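Local coordinates for putative immunoglobulin-blocking virulence protein (Mycoplasma mycoides subsp. capri, PDB 7ADK), which probably takes part in disabling host antibodies, acting together with a partner lipoprotein, at residues D422-E427 and M454-S459; Y449-M454 and L477-S482. All coordinates share one frame; numbering follows the deposited sequence.

Interaction 1 of 2, residues D422-E427 and M454-S459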
ATOM      1  N   ASP A 422      17.005  -5.578 -21.783  1.00 72.83           N
ATOM      2  CA  ASP A 422      16.012  -5.838 -20.741  1.00 72.83           C
ATOM      3  C   ASP A 422      16.684  -6.437 -19.506  1.00 72.83           C
ATOM      4  O   ASP A 422      16.797  -7.651 -19.365  1.00 72.83           O
ATOM      5  CB  ASP A 422      14.889  -6.741 -21.267  1.00 72.83           C
ATOM      6  CG  ASP A 422      13.860  -7.090 -20.182  1.00 72.83           C
ATOM      7  OD1 ASP A 422      13.811  -6.418 -19.122  1.00 72.83           O
ATOM      8  OD2 ASP A 422      13.083  -8.047 -20.383  1.00 72.83           O
ATOM      9  N   VAL A 423      17.135  -5.594 -18.583  1.00 70.34           N
ATOM     10  CA  VAL A 423      17.893  -6.023 -17.397  1.00 70.34           C
ATOM     11  C   VAL A 423      17.017  -6.616 -16.291  1.00 70.34           C
ATOM     12  O   VAL A 423      17.529  -6.981 -15.235  1.00 70.34           O
ATOM     13  CB  VAL A 423      18.848  -4.925 -16.897  1.00 70.34           C
ATOM     14  CG1 VAL A 423      19.981  -4.735 -17.903  1.00 70.34           C
ATOM     15  CG2 VAL A 423      18.158  -3.580 -16.665  1.00 70.34           C
ATOM     16  N   SER A 424      15.711  -6.800 -16.518  1.00 70.66           N
ATOM     17  CA  SER A 424      14.909  -7.725 -15.708  1.00 70.66           C
ATOM     18  C   SER A 424      15.251  -9.184 -16.007  1.00 70.66           C
ATOM     19  O   SER A 424      15.069 -10.037 -15.139  1.00 70.66           O
ATOM     20  CB  SER A 424      13.414  -7.503 -15.888  1.00 70.66           C
ATOM     21  OG  SER A 424      12.963  -7.927 -17.154  1.00 70.66           O
ATOM     22  N   ASN A 425      15.784  -9.475 -17.199  1.00 78.07           N
ATOM     23  CA  ASN A 425      16.412 -10.757 -17.508  1.00 78.07           C
ATOM     24  C   ASN A 425      17.755 -10.864 -16.761  1.00 78.07           C
ATOM     25  O   ASN A 425      18.406  -9.861 -16.482  1.00 78.07           O
ATOM     26  CB  ASN A 425      16.590 -10.803 -19.038  1.00 78.07           C
ATOM     27  CG  ASN A 425      16.782 -12.183 -19.626  1.00 78.07           C
ATOM     28  OD1 ASN A 425      17.710 -12.904 -19.305  1.00 78.07           O
ATOM     29  ND2 ASN A 425      15.905 -12.585 -20.502  1.00 78.07           N
ATOM     30  N   ASP A 426      18.272 -12.069 -16.574  1.00 79.75           N
ATOM     31  CA  ASP A 426      19.501 -12.290 -15.809  1.00 79.75           C
ATOM     32  C   ASP A 426      20.672 -12.680 -16.714  1.00 79.75           C
ATOM     33  O   ASP A 426      21.819 -12.513 -16.312  1.00 79.75           O
ATOM     34  CB  ASP A 426      19.248 -13.306 -14.682  1.00 79.75           C
ATOM     35  CG  ASP A 426      18.319 -12.774 -13.586  1.00 79.75           C
ATOM     36  OD1 ASP A 426      18.512 -11.645 -13.121  1.00 79.75           O
ATOM     37  OD2 ASP A 426      17.385 -13.485 -13.176  1.00 79.75           O
ATOM     38  N   GLU A 427      20.420 -13.086 -17.961  1.00 79.66           N
ATOM     39  CA  GLU A 427      21.445 -13.185 -18.999  1.00 79.66           C
ATOM     40  C   GLU A 427      21.817 -11.794 -19.532  1.00 79.66           C
ATOM     41  O   GLU A 427      22.988 -11.425 -19.523  1.00 79.66           O
ATOM     42  CB  GLU A 427      20.977 -14.120 -20.113  1.00 79.66           C
ATOM     43  CG  GLU A 427      22.014 -14.348 -21.220  1.00 79.66           C
ATOM     44  CD  GLU A 427      23.231 -15.196 -20.845  1.00 79.66           C
ATOM     45  OE1 GLU A 427      23.443 -15.519 -19.657  1.00 79.66           O
ATOM     46  OE2 GLU A 427      23.996 -15.561 -21.761  1.00 79.66           O
ATOM     47  N   MET A 454      15.081  -1.320 -14.980  1.00 59.33           N
ATOM     48  CA  MET A 454      16.134  -1.162 -13.982  1.00 59.33           C
ATOM     49  C   MET A 454      15.526  -1.229 -12.581  1.00 59.33           C
ATOM     50  O   MET A 454      14.670  -0.416 -12.246  1.00 59.33           O
ATOM     51  CB  MET A 454      16.853   0.174 -14.151  1.00 59.33           C
ATOM     52  CG  MET A 454      17.516   0.344 -15.499  1.00 59.33           C
ATOM     53  SD  MET A 454      18.126   2.013 -15.753  1.00 59.33           S
ATOM     54  CE  MET A 454      19.682   1.972 -14.848  1.00 59.33           C
ATOM     55  N   GLY A 455      15.951  -2.186 -11.755  1.00 62.30           N
ATOM     56  CA  GLY A 455      15.432  -2.355 -10.399  1.00 62.30           C
ATOM     57  C   GLY A 455      14.092  -3.084 -10.281  1.00 62.30           C
ATOM     58  O   GLY A 455      13.551  -3.170  -9.190  1.00 62.30           O
ATOM     59  N   GLU A 456      13.536  -3.630 -11.361  1.00 65.85           N
ATOM     60  CA  GLU A 456      12.213  -4.264 -11.325  1.00 65.85           C
ATOM     61  C   GLU A 456      12.187  -5.577 -10.521  1.00 65.85           C
ATOM     62  O   GLU A 456      11.286  -5.799  -9.713  1.00 65.85           O
ATOM     63  CB  GLU A 456      11.732  -4.463 -12.768  1.00 65.85           C
ATOM     64  CG  GLU A 456      10.276  -4.924 -12.885  1.00 65.85           C
ATOM     65  CD  GLU A 456      10.122  -6.436 -13.095  1.00 65.85           C
ATOM     66  OE1 GLU A 456      10.566  -6.943 -14.147  1.00 65.85           O
ATOM     67  OE2 GLU A 456       9.545  -7.112 -12.218  1.00 65.85           O
ATOM     68  N   LYS A 457      13.182  -6.449 -10.723  1.00 70.36           N
ATOM     69  CA  LYS A 457      13.349  -7.734 -10.022  1.00 70.36           C
ATOM     70  C   LYS A 457      13.946  -7.574  -8.623  1.00 70.36           C
ATOM     71  O   LYS A 457      13.462  -8.162  -7.662  1.00 70.36           O
ATOM     72  CB  LYS A 457      14.182  -8.661 -10.914  1.00 70.36           C
ATOM     73  CG  LYS A 457      14.501 -10.024 -10.294  1.00 70.36           C
ATOM     74  CD  LYS A 457      15.184 -10.963 -11.287  1.00 70.36           C
ATOM     75  CE  LYS A 457      14.180 -11.627 -12.221  1.00 70.36           C
ATOM     76  NZ  LYS A 457      14.846 -12.255 -13.374  1.00 70.36           N
ATOM     77  N   ASN A 458      15.010  -6.799  -8.493  1.00 70.46           N
ATOM     78  CA  ASN A 458      15.745  -6.552  -7.258  1.00 70.46           C
ATOM     79  C   ASN A 458      16.029  -5.057  -7.132  1.00 70.46           C
ATOM     80  O   ASN A 458      16.694  -4.491  -7.991  1.00 70.46           O
ATOM     81  CB  ASN A 458      17.058  -7.347  -7.274  1.00 70.46           C
ATOM     82  CG  ASN A 458      16.995  -8.834  -7.066  1.00 70.46           C
ATOM     83  OD1 ASN A 458      17.952  -9.525  -7.271  1.00 70.46           O
ATOM     84  ND2 ASN A 458      15.909  -9.404  -6.652  1.00 70.46           N
ATOM     85  N   SER A 459      15.557  -4.407  -6.076  1.00 69.00           N
ATOM     86  CA  SER A 459      15.567  -2.944  -5.969  1.00 69.00           C
ATOM     87  C   SER A 459      16.931  -2.337  -5.643  1.00 69.00           C
ATOM     88  O   SER A 459      17.173  -1.163  -5.892  1.00 69.00           O
ATOM     89  CB  SER A 459      14.554  -2.512  -4.919  1.00 69.00           C
ATOM     90  OG  SER A 459      13.302  -3.113  -5.164  1.00 69.00           O
TER

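Interaction 2 of 2, residues Y449-M454 and L477-S482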
ATOM      1  N   TYR A 449      21.479   3.589 -26.570  1.00 68.73           N
ATOM      2  CA  TYR A 449      21.376   2.512 -25.596  1.00 68.73           C
ATOM      3  C   TYR A 449      20.045   2.675 -24.866  1.00 68.73           C
ATOM      4  O   TYR A 449      19.742   3.777 -24.420  1.00 68.73           O
ATOM      5  CB  TYR A 449      22.550   2.568 -24.624  1.00 68.73           C
ATOM      6  CG  TYR A 449      23.909   2.378 -25.243  1.00 68.73           C
ATOM      7  CD1 TYR A 449      24.415   1.085 -25.439  1.00 68.73           C
ATOM      8  CD2 TYR A 449      24.661   3.497 -25.629  1.00 68.73           C
ATOM      9  CE1 TYR A 449      25.678   0.906 -26.018  1.00 68.73           C
ATOM     10  CE2 TYR A 449      25.920   3.320 -26.220  1.00 68.73           C
ATOM     11  CZ  TYR A 449      26.426   2.027 -26.412  1.00 68.73           C
ATOM     12  OH  TYR A 449      27.651   1.868 -26.961  1.00 68.73           O
ATOM     13  N   ARG A 450      19.249   1.606 -24.752  1.00 61.06           N
ATOM     14  CA  ARG A 450      17.997   1.551 -23.980  1.00 61.06           C
ATOM     15  C   ARG A 450      18.137   0.488 -22.894  1.00 61.06           C
ATOM     16  O   ARG A 450      18.243  -0.689 -23.215  1.00 61.06           O
ATOM     17  CB  ARG A 450      16.780   1.221 -24.868  1.00 61.06           C
ATOM     18  CG  ARG A 450      16.661   1.977 -26.201  1.00 61.06           C
ATOM     19  CD  ARG A 450      15.388   1.542 -26.945  1.00 61.06           C
ATOM     20  NE  ARG A 450      14.222   2.220 -26.388  1.00 61.06           N
ATOM     21  CZ  ARG A 450      12.974   1.837 -26.265  1.00 61.06           C
ATOM     22  NH1 ARG A 450      12.166   2.724 -25.803  1.00 61.06           N
ATOM     23  NH2 ARG A 450      12.518   0.663 -26.576  1.00 61.06           N
ATOM     24  N   ILE A 451      18.143   0.882 -21.623  1.00 58.49           N
ATOM     25  CA  ILE A 451      18.245  -0.031 -20.485  1.00 58.49           C
ATOM     26  C   ILE A 451      16.861  -0.118 -19.843  1.00 58.49           C
ATOM     27  O   ILE A 451      16.383   0.877 -19.306  1.00 58.49           O
ATOM     28  CB  ILE A 451      19.326   0.433 -19.488  1.00 58.49           C
ATOM     29  CG1 ILE A 451      20.675   0.871 -20.100  1.00 58.49           C
ATOM     30  CG2 ILE A 451      19.547  -0.650 -18.432  1.00 58.49           C
ATOM     31  CD1 ILE A 451      21.457  -0.177 -20.877  1.00 58.49           C
ATOM     32  N   LYS A 452      16.204  -1.276 -19.906  1.00 60.42           N
ATOM     33  CA  LYS A 452      14.793  -1.450 -19.539  1.00 60.42           C
ATOM     34  C   LYS A 452      14.627  -2.237 -18.254  1.00 60.42           C
ATOM     35  O   LYS A 452      15.340  -3.203 -18.037  1.00 60.42           O
ATOM     36  CB  LYS A 452      13.996  -2.109 -20.667  1.00 60.42           C
ATOM     37  CG  LYS A 452      13.860  -1.245 -21.915  1.00 60.42           C
ATOM     38  CD  LYS A 452      13.217  -1.985 -23.078  1.00 60.42           C
ATOM     39  CE  LYS A 452      11.771  -2.381 -22.897  1.00 60.42           C
ATOM     40  NZ  LYS A 452      10.833  -1.304 -22.990  1.00 60.42           N
ATOM     41  N   ASN A 453      13.649  -1.853 -17.437  1.00 61.51           N
ATOM     42  CA  ASN A 453      13.281  -2.498 -16.177  1.00 61.51           C
ATOM     43  C   ASN A 453      14.378  -2.442 -15.104  1.00 61.51           C
ATOM     44  O   ASN A 453      14.589  -3.405 -14.371  1.00 61.51           O
ATOM     45  CB  ASN A 453      12.745  -3.916 -16.436  1.00 61.51           C
ATOM     46  CG  ASN A 453      11.577  -3.978 -17.385  1.00 61.51           C
ATOM     47  OD1 ASN A 453      10.587  -3.283 -17.226  1.00 61.51           O
ATOM     48  ND2 ASN A 453      11.651  -4.798 -18.396  1.00 61.51           N
ATOM     49  N   MET A 454      15.081  -1.320 -14.980  1.00 59.33           N
ATOM     50  CA  MET A 454      16.134  -1.162 -13.982  1.00 59.33           C
ATOM     51  C   MET A 454      15.526  -1.229 -12.581  1.00 59.33           C
ATOM     52  O   MET A 454      14.670  -0.416 -12.246  1.00 59.33           O
ATOM     53  CB  MET A 454      16.853   0.174 -14.151  1.00 59.33           C
ATOM     54  CG  MET A 454      17.516   0.344 -15.499  1.00 59.33           C
ATOM     55  SD  MET A 454      18.126   2.013 -15.753  1.00 59.33           S
ATOM     56  CE  MET A 454      19.682   1.972 -14.848  1.00 59.33           C
ATOM     57  N   LEU A 477      20.785   8.015 -24.432  1.00 62.57           N
ATOM     58  CA  LEU A 477      20.615   7.034 -23.371  1.00 62.57           C
ATOM     59  C   LEU A 477      19.173   7.085 -22.868  1.00 62.57           C
ATOM     60  O   LEU A 477      18.766   8.109 -22.332  1.00 62.57           O
ATOM     61  CB  LEU A 477      21.644   7.331 -22.266  1.00 62.57           C
ATOM     62  CG  LEU A 477      21.651   6.321 -21.113  1.00 62.57           C
ATOM     63  CD1 LEU A 477      22.128   4.945 -21.556  1.00 62.57           C
ATOM     64  CD2 LEU A 477      22.566   6.810 -20.012  1.00 62.57           C
ATOM     65  N   GLU A 478      18.411   6.005 -23.016  1.00 59.00           N
ATOM     66  CA  GLU A 478      17.093   5.853 -22.395  1.00 59.00           C
ATOM     67  C   GLU A 478      17.216   4.884 -21.217  1.00 59.00           C
ATOM     68  O   GLU A 478      17.591   3.725 -21.391  1.00 59.00           O
ATOM     69  CB  GLU A 478      16.027   5.354 -23.389  1.00 59.00           C
ATOM     70  CG  GLU A 478      15.714   6.309 -24.549  1.00 59.00           C
ATOM     71  CD  GLU A 478      14.672   5.797 -25.567  1.00 59.00           C
ATOM     72  OE1 GLU A 478      14.054   4.738 -25.351  1.00 59.00           O
ATOM     73  OE2 GLU A 478      14.436   6.457 -26.600  1.00 59.00           O
ATOM     74  N   LEU A 479      16.890   5.346 -20.012  1.00 56.70           N
ATOM     75  CA  LEU A 479      16.860   4.539 -18.797  1.00 56.70           C
ATOM     76  C   LEU A 479      15.412   4.415 -18.337  1.00 56.70           C
ATOM     77  O   LEU A 479      14.784   5.432 -18.057  1.00 56.70           O
ATOM     78  CB  LEU A 479      17.723   5.197 -17.706  1.00 56.70           C
ATOM     79  CG  LEU A 479      19.194   5.466 -18.055  1.00 56.70           C
ATOM     80  CD1 LEU A 479      19.898   6.139 -16.884  1.00 56.70           C
ATOM     81  CD2 LEU A 479      19.954   4.203 -18.409  1.00 56.70           C
ATOM     82  N   PHE A 480      14.884   3.194 -18.257  1.00 53.29           N
ATOM     83  CA  PHE A 480      13.543   2.922 -17.747  1.00 53.29           C
ATOM     84  C   PHE A 480      13.619   2.340 -16.334  1.00 53.29           C
ATOM     85  O   PHE A 480      13.822   1.137 -16.155  1.00 53.29           O
ATOM     86  CB  PHE A 480      12.769   2.002 -18.690  1.00 53.29           C
ATOM     87  CG  PHE A 480      12.603   2.518 -20.098  1.00 53.29           C
ATOM     88  CD1 PHE A 480      13.645   2.409 -21.039  1.00 53.29           C
ATOM     89  CD2 PHE A 480      11.395   3.129 -20.462  1.00 53.29           C
ATOM     90  CE1 PHE A 480      13.495   2.948 -22.323  1.00 53.29           C
ATOM     91  CE2 PHE A 480      11.250   3.671 -21.745  1.00 53.29           C
ATOM     92  CZ  PHE A 480      12.301   3.594 -22.664  1.00 53.29           C
ATOM     93  N   PHE A 481      13.483   3.201 -15.331  1.00 53.26           N
ATOM     94  CA  PHE A 481      13.529   2.834 -13.923  1.00 53.26           C
ATOM     95  C   PHE A 481      12.205   2.259 -13.432  1.00 53.26           C
ATOM     96  O   PHE A 481      11.129   2.719 -13.804  1.00 53.26           O
ATOM     97  CB  PHE A 481      13.922   4.050 -13.097  1.00 53.26           C
ATOM     98  CG  PHE A 481      15.341   4.523 -13.298  1.00 53.26           C
ATOM     99  CD1 PHE A 481      16.400   3.867 -12.655  1.00 53.26           C
ATOM    100  CD2 PHE A 481      15.604   5.646 -14.092  1.00 53.26           C
ATOM    101  CE1 PHE A 481      17.712   4.340 -12.787  1.00 53.26           C
ATOM    102  CE2 PHE A 481      16.916   6.115 -14.229  1.00 53.26           C
ATOM    103  CZ  PHE A 481      17.967   5.477 -13.563  1.00 53.26           C
ATOM    104  N   SER A 482      12.264   1.278 -12.544  1.00 58.66           N
ATOM    105  CA  SER A 482      11.082   0.760 -11.869  1.00 58.66           C
ATOM    106  C   SER A 482      10.713   1.620 -10.650  1.00 58.66           C
ATOM    107  O   SER A 482      11.576   1.976  -9.857  1.00 58.66           O
ATOM    108  CB  SER A 482      11.372  -0.689 -11.501  1.00 58.66           C
ATOM    109  OG  SER A 482      10.200  -1.359 -11.135  1.00 58.66           O
TER

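Interaction 1 of 2, residues D422-E427 and M454-S459
Met-454 opens the contact by lying side by side with Val-423, the two side chains pointing the same way. Its CG is 4.1 Å from Val-423 CG2. This is a light apolar touch, and Phe-463 packs on both residues. Glu-456 meets Ser-424 with one carboxylate oxygen. Its CG is anti to the backbone N (chi1 -171°), and the chain bends at chi2. Glu-456 OE1 then comes to 3.4 Å from Ser-424 CB. The other carboxylate oxygen, OE2, is hydrogen-bonded to Ser-484 of the lipoprotein chain. Lys-457 carries the polar part of the contact. Its side chain leaves extended and bends at chi3 (-81°), which sets CE. NZ bonds to Ser-424 O at 2.8 Å, nearly straight on to the carbonyl at a C=O...N angle of 172°. NZ also forms a salt bridge with Asp-426 OD2 at 2.8 Å. The two side chains meet tip to tip, and NZ stands above the carboxylate plane. One ammonium group therefore ties a backbone carbonyl and a carboxylate together.

The gripped segment begins with a type I turn from Asp-422 to Asn-425, closed by Asn-425 N to Asp-422 O, and runs on into the helix. An Asx turn lies within it: Asp-422 OD1 accepts from Ser-424 N and, at 2.6 Å, from Ser-424 OG, both on the same face of the carboxylate. Asn-425 is the N-cap, its OD1 accepting from Glu-427 N. The contact thus joins the turn between strand 415-422 and helix 426-442 to the loop that leaves parallel strand 448-454 for helix 464-467.

Interaction 2 of 2, residues Y449-M454 and L477-S482
Two neighbouring parallel strands of a mixed sheet meet here, 449-452 and 477-481, the strands of a beta-alpha-beta unit with helix 464-467 between them. Their axes run 4.9 Å apart at 4°. Backbone bonds alternate: Glu-478 N to Tyr-449 O, Ile-451 N to Glu-478 O, and Phe-480 N to Ile-451 O. A beta bulge then shifts the register by one, and Met-454 N bonds to Phe-480 O. Ser-482 N to Met-454 O closes the pairing.

On one face, Arg-450 and Glu-478 lie side by side. The guanidinium grips one oxygen with two nitrogens: NE is 2.7 Å and NH1 2.8 Å from Glu-478 OE1. That oxygen lies in the guanidinium plane, while the carboxylate plane is turned 81° from it. Arg-450 NH2 also bonds to Ala-368 O, and Glu-478 OE2 to Tyr-372 OH, so this buried pair has further polar partners. The Phe-480 ring brings its CZ to 3.3 Å from Arg-450 NH1, the two planes 85° apart. Lys-452 bends at chi3 and chi4, and its NZ stands over the face of the same ring, a cation-pi contact 4.9 Å from the centroid.

On the other face the contacts between the strands are apolar. Tyr-449 CB touches Leu-477 CD1, and Ile-451 CG1 touches Leu-479 CD2. Beyond the bulge, Met-454 makes a Met-aromatic contact. Its SD sits over one face of the Phe-481 ring, offset toward the rim and 4.0 Å from the centroid, with CE 3.7 Å from Phe-481 CE1.

How the interactions relate
Interactions 1 and 2 lie about 10 Å apart, centre to centre, and share Met-454. Their segments alternate along the chain: 422-427, 449-454, 454-459, then 477-482. Strands 415-422, 448-454 and 473-481 are successive parallel neighbours in the mixed sheet. Interaction 2 pairs the last two, while interaction 1 forms at and just past the C-terminal ends of the first two. Direct bonds also join the sites: Asp-422 OD1 is 2.8 Å from Asn-453 ND2, and Val-423 N is 3.0 Å from Lys-452 O. The strand ends and following turns therefore form one continuous region. The lipoprotein chain meets this region at Glu-456 and Ser-482, so it is also part of the interface between the two proteins.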